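Local atomic coordinates of regulator of polyketide synthase expression (Bifidobacterium adolescentis, PDB entry 3ONQ), a protein that is of unknown biochemical function but carries a PucR-type C-terminal helix-turn-helix domain and probably acts as a DNA-binding transcriptional regulator. Residues B[55-60]-B[105-110]; B[84-89]-B[97-102]; B[125-130]-B[140-145]. All blocks are in the same frame, centred on the assembly; numbering follows the deposited sequence.

Contact 1: B[55-60]-B[105-110]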
ATOM      1  N   ASN B  55      18.635  -6.801   3.420  1.00 32.51           N
ATOM      2  CA  ASN B  55      18.978  -6.200   2.137  1.00 27.85           C
ATOM      3  C   ASN B  55      19.192  -7.293   1.103  1.00 31.63           C
ATOM      4  O   ASN B  55      19.665  -8.378   1.428  1.00 30.05           O
ATOM      5  CB  ASN B  55      20.226  -5.329   2.255  1.00 30.89           C
ATOM      6  CG  ASN B  55      20.001  -4.122   3.132  1.00 39.91           C
ATOM      7  OD1 ASN B  55      20.800  -3.826   4.028  1.00 44.27           O
ATOM      8  ND2 ASN B  55      18.896  -3.422   2.893  1.00 32.13           N
ATOM      9  N   CYS B  56      18.835  -7.014  -0.143  1.00 27.89           N
ATOM     10  CA  CYS B  56      18.927  -8.028  -1.173  1.00 24.62           C
ATOM     11  C   CYS B  56      19.125  -7.355  -2.521  1.00 28.19           C
ATOM     12  O   CYS B  56      18.928  -6.142  -2.643  1.00 25.39           O
ATOM     13  CB  CYS B  56      17.641  -8.872  -1.192  1.00 24.09           C
ATOM     14  SG  CYS B  56      16.133  -7.927  -1.653  1.00 30.12           S
ATOM     15  N   PHE B  57      19.502  -8.150  -3.523  1.00 27.07           N
ATOM     16  CA  PHE B  57      19.592  -7.685  -4.899  1.00 25.28           C
ATOM     17  C   PHE B  57      19.423  -8.903  -5.780  1.00 29.90           C
ATOM     18  O   PHE B  57      19.504 -10.038  -5.300  1.00 25.88           O
ATOM     19  CB  PHE B  57      20.942  -7.004  -5.180  1.00 22.24           C
ATOM     20  CG  PHE B  57      22.135  -7.890  -4.932  1.00 26.25           C
ATOM     21  CD1 PHE B  57      22.606  -8.738  -5.924  1.00 25.80           C
ATOM     22  CD2 PHE B  57      22.789  -7.869  -3.711  1.00 26.80           C
ATOM     23  CE1 PHE B  57      23.705  -9.558  -5.696  1.00 25.46           C
ATOM     24  CE2 PHE B  57      23.889  -8.682  -3.477  1.00 31.66           C
ATOM     25  CZ  PHE B  57      24.347  -9.537  -4.469  1.00 21.87           C
ATOM     26  N   ALA B  58      19.197  -8.673  -7.066  1.00 21.71           N
ATOM     27  CA  ALA B  58      18.929  -9.772  -7.974  1.00 20.73           C
ATOM     28  C   ALA B  58      19.857  -9.736  -9.182  1.00 21.85           C
ATOM     29  O   ALA B  58      20.294  -8.666  -9.620  1.00 24.46           O
ATOM     30  CB  ALA B  58      17.460  -9.740  -8.418  1.00 18.81           C
ATOM     31  N   ILE B  59      20.157 -10.917  -9.708  1.00 22.54           N
ATOM     32  CA  ILE B  59      20.922 -11.055 -10.933  1.00 23.96           C
ATOM     33  C   ILE B  59      20.134 -12.003 -11.804  1.00 29.34           C
ATOM     34  O   ILE B  59      19.577 -12.991 -11.300  1.00 24.75           O
ATOM     35  CB  ILE B  59      22.302 -11.682 -10.671  1.00 28.79           C
ATOM     36  CG1 ILE B  59      23.107 -10.819  -9.707  1.00 32.67           C
ATOM     37  CG2 ILE B  59      23.068 -11.843 -11.977  1.00 25.21           C
ATOM     38  CD1 ILE B  59      24.469 -11.429  -9.322  1.00 36.32           C
ATOM     39  N   GLY B  60      20.067 -11.717 -13.102  1.00 23.31           N
ATOM     40  CA  GLY B  60      19.316 -12.567 -14.006  1.00 19.92           C
ATOM     41  C   GLY B  60      19.925 -12.574 -15.393  1.00 27.46           C
ATOM     42  O   GLY B  60      20.540 -11.594 -15.817  1.00 25.10           O
ATOM     43  N   VAL B 105      28.688 -10.662   0.312  1.00 30.49           N
ATOM     44  CA  VAL B 105      27.777 -10.726  -0.828  1.00 25.79           C
ATOM     45  C   VAL B 105      27.247  -9.335  -1.144  1.00 29.17           C
ATOM     46  O   VAL B 105      26.265  -8.887  -0.554  1.00 43.27           O
ATOM     47  CB  VAL B 105      26.586 -11.656  -0.569  1.00 28.48           C
ATOM     48  CG1 VAL B 105      25.716 -11.750  -1.831  1.00 31.82           C
ATOM     49  CG2 VAL B 105      27.070 -13.032  -0.138  1.00 26.87           C
ATOM     50  N   THR B 106      27.926  -8.638  -2.046  1.00 28.13           N
ATOM     51  CA  THR B 106      27.483  -7.337  -2.525  1.00 26.50           C
ATOM     52  C   THR B 106      27.286  -7.418  -4.042  1.00 30.62           C
ATOM     53  O   THR B 106      27.782  -8.346  -4.680  1.00 28.84           O
ATOM     54  CB  THR B 106      28.483  -6.243  -2.142  1.00 34.69           C
ATOM     55  OG1 THR B 106      29.765  -6.534  -2.717  1.00 35.13           O
ATOM     56  CG2 THR B 106      28.605  -6.172  -0.619  1.00 26.39           C
ATOM     57  N   PRO B 107      26.544  -6.460  -4.622  1.00 31.85           N
ATOM     58  CA  PRO B 107      26.082  -6.620  -6.005  1.00 32.21           C
ATOM     59  C   PRO B 107      27.189  -6.802  -7.049  1.00 30.02           C
ATOM     60  O   PRO B 107      27.160  -7.804  -7.757  1.00 29.50           O
ATOM     61  CB  PRO B 107      25.296  -5.332  -6.263  1.00 33.67           C
ATOM     62  CG  PRO B 107      24.833  -4.911  -4.896  1.00 31.68           C
ATOM     63  CD  PRO B 107      25.996  -5.240  -4.005  1.00 34.52           C
ATOM     64  N   GLU B 108      28.131  -5.870  -7.157  1.00 27.56           N
ATOM     65  CA  GLU B 108      29.137  -5.967  -8.220  1.00 29.92           C
ATOM     66  C   GLU B 108      30.043  -7.188  -8.044  1.00 27.95           C
ATOM     67  O   GLU B 108      30.293  -7.921  -8.997  1.00 27.12           O
ATOM     68  CB  GLU B 108      29.965  -4.680  -8.337  1.00 28.39           C
ATOM     69  CG  GLU B 108      29.141  -3.451  -8.726  1.00 37.33           C
ATOM     70  CD  GLU B 108      28.626  -3.493 -10.174  1.00 40.70           C
ATOM     71  OE1 GLU B 108      29.180  -4.264 -10.997  1.00 39.78           O
ATOM     72  OE2 GLU B 108      27.666  -2.750 -10.490  1.00 38.43           O
ATOM     73  N   VAL B 109      30.526  -7.410  -6.826  1.00 28.66           N
ATOM     74  CA  VAL B 109      31.359  -8.575  -6.543  1.00 31.13           C
ATOM     75  C   VAL B 109      30.615  -9.894  -6.813  1.00 30.18           C
ATOM     76  O   VAL B 109      31.172 -10.833  -7.379  1.00 28.53           O
ATOM     77  CB  VAL B 109      31.896  -8.538  -5.095  1.00 32.88           C
ATOM     78  CG1 VAL B 109      32.499  -9.887  -4.697  1.00 33.31           C
ATOM     79  CG2 VAL B 109      32.911  -7.417  -4.949  1.00 31.89           C
ATOM     80  N   THR B 110      29.349  -9.964  -6.429  1.00 30.26           N
ATOM     81  CA  THR B 110      28.598 -11.190  -6.664  1.00 29.92           C
ATOM     82  C   THR B 110      28.371 -11.386  -8.160  1.00 27.18           C
ATOM     83  O   THR B 110      28.505 -12.487  -8.680  1.00 34.25           O
ATOM     84  CB  THR B 110      27.248 -11.191  -5.935  1.00 28.72           C
ATOM     85  OG1 THR B 110      27.475 -11.057  -4.532  1.00 31.08           O
ATOM     86  CG2 THR B 110      26.514 -12.494  -6.193  1.00 27.61           C
TER

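Contact 2: B[84-89]-B[97-102]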
ATOM      1  N   GLU B  84      24.364 -16.910   2.977  1.00 42.00           N
ATOM      2  CA  GLU B  84      23.688 -18.191   3.161  1.00 46.23           C
ATOM      3  C   GLU B  84      22.270 -18.240   2.600  1.00 45.39           C
ATOM      4  O   GLU B  84      21.572 -19.236   2.762  1.00 51.29           O
ATOM      5  CB  GLU B  84      23.682 -18.585   4.630  1.00 56.94           C
ATOM      6  CG  GLU B  84      23.549 -17.430   5.593  1.00 65.82           C
ATOM      7  CD  GLU B  84      23.845 -17.863   7.011  1.00 78.34           C
ATOM      8  OE1 GLU B  84      23.836 -19.087   7.263  1.00 82.51           O
ATOM      9  OE2 GLU B  84      24.096 -16.993   7.868  1.00 82.04           O
ATOM     10  N   HIS B  85      21.844 -17.165   1.950  1.00 32.12           N
ATOM     11  CA  HIS B  85      20.517 -17.148   1.345  1.00 34.51           C
ATOM     12  C   HIS B  85      20.585 -16.647  -0.081  1.00 35.60           C
ATOM     13  O   HIS B  85      21.104 -15.558  -0.338  1.00 29.08           O
ATOM     14  CB  HIS B  85      19.578 -16.259   2.153  1.00 36.17           C
ATOM     15  CG  HIS B  85      19.566 -16.582   3.613  1.00 44.04           C
ATOM     16  ND1 HIS B  85      19.210 -17.823   4.096  1.00 45.17           N
ATOM     17  CD2 HIS B  85      19.879 -15.830   4.697  1.00 46.99           C
ATOM     18  CE1 HIS B  85      19.299 -17.822   5.414  1.00 49.37           C
ATOM     19  NE2 HIS B  85      19.701 -16.625   5.804  1.00 52.77           N
ATOM     20  N   VAL B  86      20.084 -17.460  -1.005  1.00 30.88           N
ATOM     21  CA  VAL B  86      19.821 -17.007  -2.355  1.00 31.95           C
ATOM     22  C   VAL B  86      18.615 -17.774  -2.916  1.00 37.62           C
ATOM     23  O   VAL B  86      18.615 -19.006  -2.977  1.00 40.67           O
ATOM     24  CB  VAL B  86      21.080 -17.102  -3.257  1.00 32.63           C
ATOM     25  CG1 VAL B  86      21.584 -18.515  -3.323  1.00 34.67           C
ATOM     26  CG2 VAL B  86      20.789 -16.557  -4.659  1.00 36.46           C
ATOM     27  N   VAL B  87      17.568 -17.034  -3.269  1.00 31.97           N
ATOM     28  CA  VAL B  87      16.377 -17.613  -3.887  1.00 26.32           C
ATOM     29  C   VAL B  87      16.550 -17.619  -5.390  1.00 31.66           C
ATOM     30  O   VAL B  87      16.757 -16.564  -6.005  1.00 27.57           O
ATOM     31  CB  VAL B  87      15.118 -16.813  -3.529  1.00 27.37           C
ATOM     32  CG1 VAL B  87      13.924 -17.277  -4.375  1.00 24.07           C
ATOM     33  CG2 VAL B  87      14.823 -16.959  -2.029  1.00 28.43           C
ATOM     34  N   ILE B  88      16.471 -18.808  -5.978  1.00 29.45           N
ATOM     35  CA  ILE B  88      16.714 -18.975  -7.406  1.00 27.86           C
ATOM     36  C   ILE B  88      15.478 -19.530  -8.080  1.00 34.68           C
ATOM     37  O   ILE B  88      14.822 -20.418  -7.541  1.00 29.14           O
ATOM     38  CB  ILE B  88      17.898 -19.922  -7.653  1.00 29.94           C
ATOM     39  CG1 ILE B  88      19.151 -19.373  -6.964  1.00 27.17           C
ATOM     40  CG2 ILE B  88      18.130 -20.139  -9.155  1.00 25.50           C
ATOM     41  CD1 ILE B  88      20.412 -20.153  -7.260  1.00 31.57           C
ATOM     42  N   GLY B  89      15.150 -18.999  -9.252  1.00 32.34           N
ATOM     43  CA  GLY B  89      13.993 -19.474  -9.997  1.00 33.73           C
ATOM     44  C   GLY B  89      14.144 -19.209 -11.481  1.00 34.11           C
ATOM     45  O   GLY B  89      15.012 -18.451 -11.903  1.00 33.72           O
ATOM     46  N   ALA B  97      18.164 -14.890  -9.803  1.00 20.78           N
ATOM     47  CA  ALA B  97      18.654 -15.198  -8.473  1.00 25.76           C
ATOM     48  C   ALA B  97      18.557 -13.959  -7.605  1.00 27.72           C
ATOM     49  O   ALA B  97      19.070 -12.892  -7.963  1.00 25.91           O
ATOM     50  CB  ALA B  97      20.102 -15.675  -8.535  1.00 22.90           C
ATOM     51  N   LEU B  98      17.906 -14.118  -6.458  1.00 23.67           N
ATOM     52  CA  LEU B  98      17.779 -13.067  -5.473  1.00 26.19           C
ATOM     53  C   LEU B  98      18.712 -13.400  -4.316  1.00 29.82           C
ATOM     54  O   LEU B  98      18.487 -14.371  -3.595  1.00 26.84           O
ATOM     55  CB  LEU B  98      16.346 -13.015  -4.963  1.00 23.38           C
ATOM     56  CG  LEU B  98      16.081 -12.002  -3.849  1.00 29.50           C
ATOM     57  CD1 LEU B  98      15.988 -10.595  -4.431  1.00 23.69           C
ATOM     58  CD2 LEU B  98      14.807 -12.369  -3.111  1.00 34.17           C
ATOM     59  N   ALA B  99      19.759 -12.600  -4.138  1.00 22.64           N
ATOM     60  CA  ALA B  99      20.730 -12.860  -3.074  1.00 25.70           C
ATOM     61  C   ALA B  99      20.484 -11.980  -1.858  1.00 30.25           C
ATOM     62  O   ALA B  99      20.154 -10.794  -1.975  1.00 30.27           O
ATOM     63  CB  ALA B  99      22.157 -12.663  -3.586  1.00 25.64           C
ATOM     64  N   CYS B 100      20.654 -12.559  -0.682  1.00 24.27           N
ATOM     65  CA  CYS B 100      20.589 -11.765   0.529  1.00 24.92           C
ATOM     66  C   CYS B 100      21.920 -11.037   0.685  1.00 28.30           C
ATOM     67  O   CYS B 100      22.990 -11.645   0.597  1.00 29.59           O
ATOM     68  CB  CYS B 100      20.307 -12.643   1.757  1.00 27.89           C
ATOM     69  SG  CYS B 100      20.283 -11.679   3.283  1.00 38.27           S
ATOM     70  N   GLN B 101      21.870  -9.730   0.882  1.00 29.70           N
ATOM     71  CA  GLN B 101      23.114  -8.992   0.994  1.00 32.60           C
ATOM     72  C   GLN B 101      23.612  -9.033   2.425  1.00 37.24           C
ATOM     73  O   GLN B 101      23.065  -8.375   3.306  1.00 46.53           O
ATOM     74  CB  GLN B 101      22.978  -7.553   0.509  1.00 35.92           C
ATOM     75  CG  GLN B 101      24.239  -6.737   0.792  1.00 40.51           C
ATOM     76  CD  GLN B 101      24.144  -5.319   0.297  1.00 41.22           C
ATOM     77  OE1 GLN B 101      24.333  -5.049  -0.891  1.00 43.12           O
ATOM     78  NE2 GLN B 101      23.857  -4.394   1.206  1.00 36.25           N
HETATM   79  N   MSE B 102      24.645  -9.834   2.641  1.00 38.35           N
HETATM   80  CA  MSE B 102      25.244 -10.021   3.951  1.00 40.59           C
HETATM   81  C   MSE B 102      26.667 -10.519   3.731  1.00 41.76           C
HETATM   82  O   MSE B 102      26.982 -11.029   2.650  1.00 38.08           O
HETATM   83  CB  MSE B 102      24.458 -11.068   4.739  1.00 32.89           C
HETATM   84  CG  MSE B 102      24.365 -12.395   4.010  1.00 40.39           C
HETATM   85 SE   MSE B 102      23.369 -13.797   4.948  0.69 46.70          SE
HETATM   86  CE  MSE B 102      24.652 -14.189   6.370  1.00 57.54           C
TER
HETATM   87  O   HOH W   1      23.425 -14.458   0.831  1.00 28.67           O

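Contact 3: B[125-130]-B[140-145]. With SO4 (sulfate ion), chain P; SO4 (sulfate ion), chain O.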
ATOM      1  N   TYR B 125      21.436  -8.953 -16.279  1.00 25.97           N
ATOM      2  CA  TYR B 125      21.024  -7.755 -15.539  1.00 24.91           C
ATOM      3  C   TYR B 125      21.316  -7.855 -14.041  1.00 25.81           C
ATOM      4  O   TYR B 125      21.047  -8.883 -13.419  1.00 26.34           O
ATOM      5  CB  TYR B 125      19.533  -7.479 -15.755  1.00 21.35           C
ATOM      6  CG  TYR B 125      19.027  -6.266 -14.999  1.00 22.87           C
ATOM      7  CD1 TYR B 125      19.100  -5.006 -15.561  1.00 21.40           C
ATOM      8  CD2 TYR B 125      18.504  -6.382 -13.705  1.00 20.02           C
ATOM      9  CE1 TYR B 125      18.646  -3.882 -14.874  1.00 24.47           C
ATOM     10  CE2 TYR B 125      18.036  -5.253 -13.011  1.00 23.57           C
ATOM     11  CZ  TYR B 125      18.116  -4.007 -13.609  1.00 23.94           C
ATOM     12  OH  TYR B 125      17.678  -2.873 -12.962  1.00 20.71           O
ATOM     13  N   LEU B 126      21.859  -6.778 -13.474  1.00 19.74           N
ATOM     14  CA  LEU B 126      22.161  -6.690 -12.044  1.00 20.26           C
ATOM     15  C   LEU B 126      21.301  -5.601 -11.412  1.00 24.93           C
ATOM     16  O   LEU B 126      21.364  -4.459 -11.837  1.00 26.37           O
ATOM     17  CB  LEU B 126      23.649  -6.348 -11.834  1.00 25.22           C
ATOM     18  CG  LEU B 126      24.091  -6.078 -10.381  1.00 27.36           C
ATOM     19  CD1 LEU B 126      23.877  -7.312  -9.507  1.00 23.84           C
ATOM     20  CD2 LEU B 126      25.547  -5.606 -10.267  1.00 26.31           C
ATOM     21  N   SER B 127      20.493  -5.938 -10.408  1.00 26.57           N
ATOM     22  CA  SER B 127      19.576  -4.951  -9.823  1.00 25.07           C
ATOM     23  C   SER B 127      20.246  -4.113  -8.745  1.00 25.59           C
ATOM     24  O   SER B 127      21.266  -4.511  -8.204  1.00 20.65           O
ATOM     25  CB  SER B 127      18.359  -5.640  -9.199  1.00 25.54           C
ATOM     26  OG  SER B 127      18.625  -6.015  -7.857  1.00 22.17           O
ATOM     27  N   PRO B 128      19.658  -2.950  -8.415  1.00 27.41           N
ATOM     28  CA  PRO B 128      20.105  -2.204  -7.237  1.00 28.95           C
ATOM     29  C   PRO B 128      19.806  -2.988  -5.956  1.00 33.28           C
ATOM     30  O   PRO B 128      19.054  -3.973  -5.978  1.00 25.29           O
ATOM     31  CB  PRO B 128      19.244  -0.928  -7.273  1.00 33.47           C
ATOM     32  CG  PRO B 128      18.704  -0.850  -8.668  1.00 32.80           C
ATOM     33  CD  PRO B 128      18.564  -2.263  -9.128  1.00 27.95           C
ATOM     34  N   VAL B 129      20.390  -2.555  -4.846  1.00 29.74           N
ATOM     35  CA  VAL B 129      20.071  -3.143  -3.543  1.00 27.61           C
ATOM     36  C   VAL B 129      18.672  -2.687  -3.138  1.00 31.26           C
ATOM     37  O   VAL B 129      18.296  -1.536  -3.369  1.00 31.56           O
ATOM     38  CB  VAL B 129      21.093  -2.732  -2.462  1.00 35.48           C
ATOM     39  CG1 VAL B 129      20.707  -3.309  -1.092  1.00 32.96           C
ATOM     40  CG2 VAL B 129      22.479  -3.204  -2.841  1.00 35.73           C
ATOM     41  N   ARG B 130      17.888  -3.598  -2.566  1.00 30.58           N
ATOM     42  CA  ARG B 130      16.542  -3.271  -2.102  1.00 29.28           C
ATOM     43  C   ARG B 130      16.359  -3.896  -0.715  1.00 29.28           C
ATOM     44  O   ARG B 130      17.137  -4.770  -0.321  1.00 28.61           O
ATOM     45  CB  ARG B 130      15.486  -3.787  -3.085  1.00 25.58           C
ATOM     46  CG  ARG B 130      15.699  -3.359  -4.528  1.00 32.38           C
ATOM     47  CD  ARG B 130      14.745  -2.251  -4.929  1.00 32.36           C
ATOM     48  NE  ARG B 130      14.917  -1.814  -6.312  1.00 27.91           N
ATOM     49  CZ  ARG B 130      15.107  -0.545  -6.660  1.00 30.74           C
ATOM     50  NH1 ARG B 130      15.157   0.394  -5.719  1.00 30.58           N
ATOM     51  NH2 ARG B 130      15.251  -0.209  -7.934  1.00 23.46           N
ATOM     52  N   LEU B 140      13.362  -8.617  -8.130  1.00 21.46           N
ATOM     53  CA  LEU B 140      13.054  -9.668  -9.089  1.00 25.12           C
ATOM     54  C   LEU B 140      12.258  -9.156 -10.301  1.00 24.80           C
ATOM     55  O   LEU B 140      12.503  -9.563 -11.432  1.00 22.68           O
ATOM     56  CB  LEU B 140      12.333 -10.826  -8.406  1.00 25.06           C
ATOM     57  CG  LEU B 140      13.261 -11.672  -7.523  1.00 22.65           C
ATOM     58  CD1 LEU B 140      12.474 -12.647  -6.628  1.00 18.26           C
ATOM     59  CD2 LEU B 140      14.223 -12.438  -8.405  1.00 19.39           C
ATOM     60  N   ARG B 141      11.303  -8.269 -10.069  1.00 20.33           N
ATOM     61  CA  ARG B 141      10.498  -7.773 -11.168  1.00 18.57           C
ATOM     62  C   ARG B 141      11.280  -6.822 -12.091  1.00 22.27           C
ATOM     63  O   ARG B 141      11.205  -6.944 -13.309  1.00 23.41           O
ATOM     64  CB  ARG B 141       9.198  -7.151 -10.659  1.00 20.84           C
ATOM     65  CG  ARG B 141       8.193  -8.211 -10.198  1.00 26.81           C
ATOM     66  CD  ARG B 141       6.899  -7.607  -9.674  1.00 27.32           C
ATOM     67  NE  ARG B 141       6.177  -6.810 -10.664  1.00 21.66           N
ATOM     68  CZ  ARG B 141       5.274  -7.302 -11.510  1.00 26.76           C
ATOM     69  NH1 ARG B 141       4.987  -8.597 -11.499  1.00 33.32           N
ATOM     70  NH2 ARG B 141       4.654  -6.501 -12.370  1.00 22.16           N
ATOM     71  N   GLU B 142      12.052  -5.897 -11.533  1.00 21.12           N
ATOM     72  CA  GLU B 142      12.832  -5.018 -12.404  1.00 24.47           C
ATOM     73  C   GLU B 142      13.826  -5.841 -13.210  1.00 23.85           C
ATOM     74  O   GLU B 142      14.152  -5.495 -14.355  1.00 25.71           O
ATOM     75  CB  GLU B 142      13.531  -3.895 -11.627  1.00 19.59           C
ATOM     76  CG  GLU B 142      14.617  -4.351 -10.645  1.00 18.24           C
ATOM     77  CD  GLU B 142      14.959  -3.256  -9.632  1.00 24.99           C
ATOM     78  OE1 GLU B 142      14.839  -2.060  -9.969  1.00 26.63           O
ATOM     79  OE2 GLU B 142      15.330  -3.586  -8.489  1.00 26.64           O
ATOM     80  N   THR B 143      14.293  -6.941 -12.622  1.00 21.12           N
ATOM     81  CA  THR B 143      15.208  -7.841 -13.320  1.00 22.68           C
ATOM     82  C   THR B 143      14.474  -8.554 -14.459  1.00 25.27           C
ATOM     83  O   THR B 143      14.936  -8.563 -15.602  1.00 26.60           O
ATOM     84  CB  THR B 143      15.853  -8.857 -12.367  1.00 19.42           C
ATOM     85  OG1 THR B 143      16.684  -8.164 -11.425  1.00 22.13           O
ATOM     86  CG2 THR B 143      16.713  -9.852 -13.139  1.00 19.58           C
HETATM   87  N   MSE B 144      13.322  -9.134 -14.149  1.00 26.02           N
HETATM   88  CA  MSE B 144      12.488  -9.757 -15.176  1.00 21.82           C
HETATM   89  C   MSE B 144      12.183  -8.801 -16.346  1.00 24.88           C
HETATM   90  O   MSE B 144      12.406  -9.137 -17.504  1.00 19.56           O
HETATM   91  CB  MSE B 144      11.175 -10.258 -14.586  1.00 15.71           C
HETATM   92  CG  MSE B 144      10.119 -10.646 -15.668  1.00 23.16           C
HETATM   93 SE   MSE B 144       8.441 -11.151 -14.809  0.70 33.54          SE
HETATM   94  CE  MSE B 144       7.835  -9.358 -14.318  1.00 25.74           C
ATOM     95  N   PHE B 145      11.642  -7.628 -16.043  1.00 20.02           N
ATOM     96  CA  PHE B 145      11.294  -6.675 -17.097  1.00 25.29           C
ATOM     97  C   PHE B 145      12.506  -6.175 -17.901  1.00 25.34           C
ATOM     98  O   PHE B 145      12.398  -5.962 -19.110  1.00 24.08           O
ATOM     99  CB  PHE B 145      10.529  -5.483 -16.529  1.00 23.54           C
ATOM    100  CG  PHE B 145       9.065  -5.749 -16.280  1.00 25.53           C
ATOM    101  CD1 PHE B 145       8.195  -5.957 -17.336  1.00 23.67           C
ATOM    102  CD2 PHE B 145       8.554  -5.724 -14.988  1.00 25.29           C
ATOM    103  CE1 PHE B 145       6.837  -6.171 -17.118  1.00 23.23           C
ATOM    104  CE2 PHE B 145       7.212  -5.939 -14.755  1.00 27.03           C
ATOM    105  CZ  PHE B 145       6.347  -6.164 -15.816  1.00 28.19           C
TER
HETATM  106  S   SO4 P 262      14.030  -0.008  -1.476  1.00 49.20           S
HETATM  107  O1  SO4 P 262      14.576   0.392  -2.777  1.00 48.12           O
HETATM  108  O2  SO4 P 262      15.048   0.173  -0.443  1.00 55.73           O
HETATM  109  O3  SO4 P 262      12.878   0.830  -1.162  1.00 60.96           O
HETATM  110  O4  SO4 P 262      13.623  -1.409  -1.507  1.00 50.34           O
HETATM  111  S   SO4 O 261      14.149   4.666  -6.512  1.00 97.43           S
HETATM  112  O1  SO4 O 261      15.457   4.634  -7.165  1.00 95.93           O
HETATM  113  O2  SO4 O 261      14.259   5.341  -5.221  1.00104.60           O
HETATM  114  O3  SO4 O 261      13.190   5.398  -7.337  1.00 97.25           O
HETATM  115  O4  SO4 O 261      13.682   3.298  -6.307  1.00 96.18           O

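Contact 1: B[55-60]-B[105-110]
Thr106 O, 3.6 Å from Phe57 CZ, is gripped twice by one residue of the first turn of helix 107-114: Thr110 N supplies the helical backbone bond, and Thr110 OG1, standing above the carbonyl plane, adds a second at 2.7 Å. With OG1 beside its own backbone N (chi1 -60°), Thr110 also brings OG1 to the edge of the Phe57 ring, near the ring plane, 3.5 Å from CZ. Pro107 takes one face of the ring. Its CA lies 3.8 Å from the centroid and 13° off the normal, a CH-pi contact over the centre, while Pro107 CG packs against Phe57 CD2 at 3.8 Å. Phe57 belongs to strand 55-61, an inner strand of the mixed sheet in an alpha-beta-alpha sandwich; the side chains of Cys56 and Ala58 pack on helix 132-149 in the other layer. Val105 CG1 approaches Phe57 CZ obliquely at 3.7 Å. An alanine at Phe57 would probably open a gap beside Pro107 and Val105, leaving the start of helix 107-114 without its aromatic support on the sheet. Two residues further along the strand, Ile59 CD1 meets Thr110 CG2 at 3.9 Å.

Contact 2: B[84-89]-B[97-102]
In Met102, a selenomethionine, chi1 of 57° sets CG between the backbone N and the carbonyl carbon, an anti chi2 carries SE on to 4.0 Å from His85 CD2, and the bend at chi3 (-72°) turns CE to 3.5 Å from Glu84 CG. The selenium meets the imidazole obliquely, neither over its face nor at its edge, and the Met102 chain crosses those of His85 and Glu84 at about a right angle. Glu84 is poorly ordered, so the position of its carboxylate against CE carries little weight. Cys100 CB packs on His85 CB and lies near the plane of the His85 ring, off its edge.

The backbones here begin to pair. His85 O accepts from Cys100 N at 3.1 Å, and also from a water that donates to it at 2.8 Å; the same water donates to Cys100 O at 2.9 Å, bridging the two carbonyls. From this point the segments run as the beta hairpin of strands 86-91 and 94-100, antiparallel at 177°, with 86-91 an outermost strand of the sheet within the chain. Val87 and Leu98 form the hydrogen-bonded pair: Leu98 N reaches Val87 O at 2.7 Å in a nearly straight bond, whereas Val87 N to Leu98 O, at 2.8 Å, is more bent. Val86 with Ala99 and Ile88 with Ala97 are the flanking non-hydrogen-bonded pairs, where CA-H...O contacts run from Val86 to Leu98 O and from Ala97 to Val87 O.

On the face carrying Val86, Ile88 and Ala97, Val86 CG2 and Ala97 CB pack diagonally at 4.0 Å, and helix 67-80 lies against them. Val87 and Leu98 project from the reverse face, where Trp50 and helix 21-33 meet both and helix 132-149 meets Leu98.

Contact 3: B[125-130]-B[140-145]
Strand 124-131 passes helix 132-149 with Tyr125 CA and Thr143 CA 6.2 Å apart, the closest pair of CA atoms across the two segments, and the side chains between them divide into a polar end and an aromatic end.

At the polar end Arg130 and Glu142 reach toward each other tip to tip in a two-point salt bridge. The guanidinium presents its NE side: NE donates to Glu142 OE2 at 2.8 Å and NH2 to Glu142 OE1, also at 2.8 Å. Both bonds are close to straight, both arrive on the syn sides of the carboxylate oxygens, and the two planes lie 24° apart. This pairing fixes the rotation of both flat groups. The first torsion of Glu142 sets CG between the backbone N and the carbonyl carbon (chi1 65°), and the extended chain beyond carries the carboxylate to the arginine. OE2 also packs against Pro128 CD at 3.6 Å and Ser127 CB at 3.7 Å. The remaining nitrogen, Arg130 NH1, turns to two sulfate ions, probably from the crystallisation liquor: O1 of the chain P sulfate accepts at 3.0 Å near the guanidinium plane, and O4 of the chain O sulfate through a weak bond.

At the aromatic end Thr143 OG1 lies at the edge of the Tyr125 ring, 3.4 Å from CD2, its own hydrogen bond going to Ala139 O. Glu142 O sits over one ring face toward the rim, and the phenol OH bonds to Ala162 O, just after strand 160-161. Ser127 OG donates to Pro128 O at 2.8 Å and is also hydrogen-bonded to Ala58 N of the adjoining strand. Strand 124-131, the helix packed on it here and the parallel strand 160-161 together make a beta-alpha-beta unit at the edge of the sheet.

How the contacts relate
All three contacts meet on one mixed sheet, in which strand 55-61 lies between 94-100 and 124-131. Centres of contacts 1 and 2 are about 8 Å apart, joined by probable hydrogen bonds such as Ile59 O to Ala97 N at 2.8 Å; along the chain contact 2 is nested inside the loop that contact 1 closes. Contact 3 follows in series, its centre about 10 Å from that of contact 1, with Cys56 O meeting Arg130 N at 2.7 Å. Contacts 2 and 3, centres about 13 Å apart, meet by packing, as where Leu98 CB lies 4.1 Å from Leu140 CD2. A sulfate ion, probably from the crystallisation liquor, lies about 3 Å from the His85 side chain; sulfate also binds Arg130.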